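4-methyl-5(B-hydroxyethyl)-thiazole monophosphate biosynthesis enzyme (Vibrio cholerae O1 biovar El Tor, PDB 3OT1) is of unknown function but belongs to the DJ-1 superfamily and may take part in making the thiazole phosphate of thiamine. Local coordinates at the interface of chains A and B. Sequence-based numbering; all coordinates share one arbitrary frame. Chains: chain A, 4-methyl-5(B-hydroxyethyl)-thiazole monophosphate biosynthesis enzyme; chain B, 4-methyl-5(B-hydroxyethyl)-thiazole monophosphate biosynthesis enzyme.

Contact 1: the interface of chains A and B. Residues chain A 27, 30-31, 34, 167, 190; chain B 21, 23, 163-164.
Helix 22-34 of chain A packs against the start of the same helix in chain B, where B:Met23 lies over A:Ile27 and A:Asp30, and the loop before it, B:Glu21 facing A:Asp30 and A:Arg34, while A:Leu167 of helix 166-178 and A:Met190 of 3-10 helix 188-190 meet B:Pro163 and B:Gly164. B:Met23, a selenomethionine, loses 75 Å² to the partner. Its CG stands between its own backbone N and carbonyl carbon (chi1 79°), which directs SE and CE toward chain A. CE rests on A:Ile27 CG1 at 3.7 Å, and SE meets the methyl CE of A:Met190 at 3.8 Å, the two long chains crossing at about a right angle.

Beside this apolar core is a polar cluster. The guanidinium NH2 of A:Arg34 reaches tip to tip to carboxylate OE1 of B:Glu21, a salt bridge of 2.8 Å that is almost straight (170° at H) and lies in the guanidinium plane, yet arrives from above the carboxylate plane. A:Arg34 NE binds A:Asp30 OD1 at 2.8 Å, on its syn side, so one guanidinium ties both acids together. A:Asp30 OD2 and B:Glu21 OE1 approach to 2.5 Å with carboxylate planes 28° apart; such closeness would suit a shared proton, although none is seen. B:Glu21 OE2 in turn takes the backbone N of B:Met23 at 2.8 Å, in a strongly bent bond that may hold the acid at the helix start.

The methyl CE of A:Met190 also lies over one face of the A:Arg34 guanidinium, toward its rim. At the far side, the backbone N of B:Gly164 donates to A:Met190 O at 2.7 Å. Together these contacts join the subunits in what is probably the dimer typical of DJ-1 relatives.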
loop_
_atom_site.group_PDB
_atom_site.type_symbol
_atom_site.label_atom_id
_atom_site.label_comp_id
_atom_site.label_asym_id
_atom_site.label_seq_id
_atom_site.Cartn_x
_atom_site.Cartn_y
_atom_site.Cartn_z
ATOM N N ILE A 27 0.495 3.938 0.179
ATOM C CA ILE A 27 0.993 3.883 -1.194
ATOM C C ILE A 27 1.247 5.292 -1.718
ATOM O O ILE A 27 2.284 5.559 -2.334
ATOM C CB ILE A 27 0.049 3.099 -2.119
ATOM C CG1 ILE A 27 0.065 1.603 -1.779
ATOM C CG2 ILE A 27 0.404 3.354 -3.620
ATOM C CD1 ILE A 27 -1.071 0.795 -2.411
ATOM N N ASP A 30 4.335 6.918 0.358
ATOM C CA ASP A 30 5.602 6.233 0.076
ATOM C C ASP A 30 6.052 6.546 -1.351
ATOM O O ASP A 30 7.197 6.941 -1.586
ATOM C CB ASP A 30 5.388 4.728 0.331
ATOM C CG ASP A 30 6.596 3.866 0.162
ATOM O OD1 ASP A 30 7.462 4.108 -0.683
ATOM O OD2 ASP A 30 6.625 2.869 0.929
ATOM N N THR A 31 5.163 6.384 -2.316
ATOM C CA THR A 31 5.527 6.605 -3.708
ATOM C C THR A 31 5.985 8.031 -3.947
ATOM O O THR A 31 6.976 8.273 -4.643
ATOM C CB THR A 31 4.368 6.204 -4.649
ATOM O OG1 THR A 31 4.032 4.831 -4.410
ATOM C CG2 THR A 31 4.744 6.342 -6.111
ATOM N N ARG A 34 9.448 8.535 -2.551
ATOM C CA ARG A 34 10.409 7.945 -3.454
ATOM C C ARG A 34 10.798 8.877 -4.590
ATOM O O ARG A 34 11.895 8.777 -5.150
ATOM C CB ARG A 34 9.894 6.620 -4.041
ATOM C CG ARG A 34 9.873 5.469 -3.033
ATOM C CD ARG A 34 9.096 4.293 -3.583
ATOM N NE ARG A 34 9.171 3.119 -2.718
ATOM C CZ ARG A 34 9.797 1.978 -2.980
ATOM N NH1 ARG A 34 10.435 1.785 -4.122
ATOM N NH2 ARG A 34 9.737 1.019 -2.061
ATOM N N LEU A 167 -1.095 2.645 -6.790
ATOM C CA LEU A 167 0.250 2.840 -7.293
ATOM C C LEU A 167 0.235 3.585 -8.643
ATOM O O LEU A 167 0.991 4.535 -8.867
ATOM C CB LEU A 167 0.915 1.488 -7.389
ATOM C CG LEU A 167 2.366 1.459 -7.788
ATOM C CD1 LEU A 167 3.163 2.473 -7.014
ATOM C CD2 LEU A 167 2.929 0.043 -7.598
HETATM N N MSE A 190 9.507 -0.816 -8.579
HETATM C CA MSE A 190 8.422 -1.167 -7.786
HETATM C C MSE A 190 7.773 -2.480 -8.258
HETATM O O MSE A 190 6.904 -2.978 -7.576
HETATM C CB MSE A 190 7.546 0.055 -7.686
HETATM C CG MSE A 190 8.357 1.249 -7.190
HETATM SE SE MSE A 190 7.216 2.745 -6.934
HETATM C CE MSE A 190 6.310 2.169 -5.333
ATOM N N GLU B 21 9.539 -1.615 4.820
ATOM C CA GLU B 21 8.844 -0.988 3.698
ATOM C C GLU B 21 7.364 -0.851 4.084
ATOM O O GLU B 21 6.666 -1.862 4.244
ATOM C CB GLU B 21 9.046 -1.777 2.407
ATOM C CG GLU B 21 9.255 -0.890 1.201
ATOM C CD GLU B 21 8.115 0.033 0.931
ATOM O OE1 GLU B 21 8.386 1.165 0.433
ATOM O OE2 GLU B 21 6.959 -0.344 1.233
HETATM N N MSE B 23 4.639 0.515 2.599
HETATM C CA MSE B 23 3.559 0.140 1.691
HETATM C C MSE B 23 3.455 -1.386 1.596
HETATM O O MSE B 23 2.351 -1.905 1.611
HETATM C CB MSE B 23 3.599 0.876 0.356
HETATM C CG MSE B 23 4.538 0.447 -0.686
HETATM SE SE MSE B 23 4.102 1.523 -2.285
HETATM C CE MSE B 23 3.052 0.273 -3.403
ATOM N N PRO B 163 6.857 -3.896 -4.025
ATOM C CA PRO B 163 5.608 -3.174 -3.744
ATOM C C PRO B 163 4.474 -3.481 -4.727
ATOM O O PRO B 163 3.325 -3.652 -4.315
ATOM C CB PRO B 163 6.043 -1.710 -3.784
ATOM C CG PRO B 163 7.500 -1.767 -3.375
ATOM C CD PRO B 163 8.028 -2.996 -4.024
ATOM N N GLY B 164 4.834 -3.574 -6.008
ATOM C CA GLY B 164 3.864 -3.830 -7.060
ATOM C C GLY B 164 3.362 -5.249 -7.152
ATOM O O GLY B 164 2.468 -5.528 -7.945
#

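Contact 2: the interface of chains A and B. Residues chain A 57, 59; chain B 49, 57, 59.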
loop_
_atom_site.group_PDB
_atom_site.type_symbol
_atom_site.label_atom_id
_atom_site.label_comp_id
_atom_site.label_asym_id
_atom_site.label_seq_id
_atom_site.Cartn_x
_atom_site.Cartn_y
_atom_site.Cartn_z
ATOM N N TRP A 57 -2.999 2.116 12.366
ATOM C CA TRP A 57 -2.865 3.487 12.852
ATOM C C TRP A 57 -2.040 4.320 11.895
ATOM O O TRP A 57 -0.943 3.931 11.521
ATOM C CB TRP A 57 -2.262 3.498 14.262
ATOM C CG TRP A 57 -3.238 2.996 15.274
ATOM C CD1 TRP A 57 -3.370 1.723 15.746
ATOM C CD2 TRP A 57 -4.290 3.753 15.873
ATOM N NE1 TRP A 57 -4.421 1.655 16.626
ATOM C CE2 TRP A 57 -5.012 2.888 16.712
ATOM C CE3 TRP A 57 -4.698 5.084 15.778
ATOM C CZ2 TRP A 57 -6.106 3.333 17.491
ATOM C CZ3 TRP A 57 -5.786 5.519 16.528
ATOM C CH2 TRP A 57 -6.483 4.646 17.371
ATOM N N THR A 59 -0.270 7.908 11.621
ATOM C CA THR A 59 0.272 8.938 12.479
ATOM C C THR A 59 0.636 10.174 11.652
ATOM O O THR A 59 1.616 10.175 10.899
ATOM C CB THR A 59 1.491 8.386 13.214
ATOM O OG1 THR A 59 1.062 7.334 14.085
ATOM C CG2 THR A 59 2.161 9.456 14.020
ATOM N N GLN B 49 6.371 1.697 18.172
ATOM C CA GLN B 49 6.275 2.436 16.931
ATOM C C GLN B 49 7.642 2.510 16.286
ATOM O O GLN B 49 8.633 2.848 16.940
ATOM C CB GLN B 49 5.776 3.848 17.164
ATOM C CG GLN B 49 4.371 3.925 17.652
ATOM C CD GLN B 49 3.841 5.360 17.648
ATOM O OE1 GLN B 49 4.484 6.296 18.137
ATOM N NE2 GLN B 49 2.686 5.532 17.053
ATOM N N TRP B 57 5.200 6.159 10.087
ATOM C CA TRP B 57 5.241 5.444 11.351
ATOM C C TRP B 57 4.329 4.244 11.349
ATOM O O TRP B 57 3.155 4.350 10.991
ATOM C CB TRP B 57 4.831 6.384 12.487
ATOM C CG TRP B 57 5.889 7.375 12.820
ATOM C CD1 TRP B 57 5.984 8.667 12.388
ATOM C CD2 TRP B 57 7.047 7.135 13.621
ATOM N NE1 TRP B 57 7.116 9.242 12.888
ATOM C CE2 TRP B 57 7.787 8.325 13.652
ATOM C CE3 TRP B 57 7.525 6.026 14.334
ATOM C CZ2 TRP B 57 8.979 8.440 14.367
ATOM C CZ3 TRP B 57 8.702 6.141 15.050
ATOM C CH2 TRP B 57 9.420 7.338 15.051
ATOM N N THR B 59 2.729 1.407 13.779
ATOM C CA THR B 59 2.427 1.162 15.179
ATOM C C THR B 59 2.089 -0.299 15.393
ATOM O O THR B 59 1.019 -0.763 15.003
ATOM C CB THR B 59 1.278 2.047 15.637
ATOM O OG1 THR B 59 1.588 3.421 15.467
ATOM C CG2 THR B 59 0.953 1.817 17.083
HETATM O O HOH W 1 1.240 4.734 13.053
HETATM O O HOH W 2 1.550 6.463 9.955
HETATM O O HOH W 3 0.581 1.508 11.898
#
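A:Thr59 and B:Trp57 pair across one half of the contact, and A:Trp57 and B:Thr59 across the other, all in strands 57-59. A:Thr59 hides 62 Å², and each of the other three hides 44 Å². The direct touch is modest: A:Thr59 CB lies 4.0 Å from B:Trp57 CB, and A:Trp57 CB has a similar contact with B:Thr59. Each tryptophan thus offers its CB to the partner while its indole ring extends away from the centre.

Water does the polar work. Water 1 sits between the strands and is gripped by four protein oxygens. Two are backbone carbonyls, A:Trp57 O and B:Trp57 O, each 2.8 Å from its oxygen; the others are the hydroxyls A:Thr59 OG1 and B:Thr59 OG1, also 2.8 Å from it. The angles between these partners at water 1 run from about 95° to 119°, a distorted tetrahedron. It would fit a water that donates to both carbonyls and accepts from both hydroxyls, although the directions are not seen. In A:Thr59 the hydroxyl is anti to the carbonyl carbon (chi1 -65°) and B:Thr59 adopts nearly the same setting, which turns both OG1 atoms onto this one water.

Waters 2 and 3 stand in for a direct backbone ladder. A:Thr59 N lies 2.9 Å from water 2 in an almost straight bond, and water 2 reaches B:Trp57 O at 2.8 Å; water 3 links B:Thr59 N and A:Trp57 O in the equivalent role. As second shell, B:Gln49 NE2 donates to B:Thr59 OG1 at 2.9 Å with the hydroxyl close to its amide plane, which would help to orient that hydroxyl toward water 1.

The short strands 57-59 run roughly antiparallel, and with neighbouring strand 49-51 they form a water-bridged seam at the periphery of the dimer interface.

About 17 Å separates the C-alpha centres of contact 1 and contact 2, and they share neither a residue nor a secondary-structure element, although both join chains A and B. Contact 1 draws on helices and the loop before helix 22-34; contact 2 draws on short strands. Their chemistry differs too: contact 1 combines an apolar core with direct charged and backbone bonds, whereas contact 2 is bridged by ordered water with a nearly twofold-symmetric set of partners. Two separated footholds should limit rocking of one subunit on the other, although the structure alone does not show whether this dimer persists in solution.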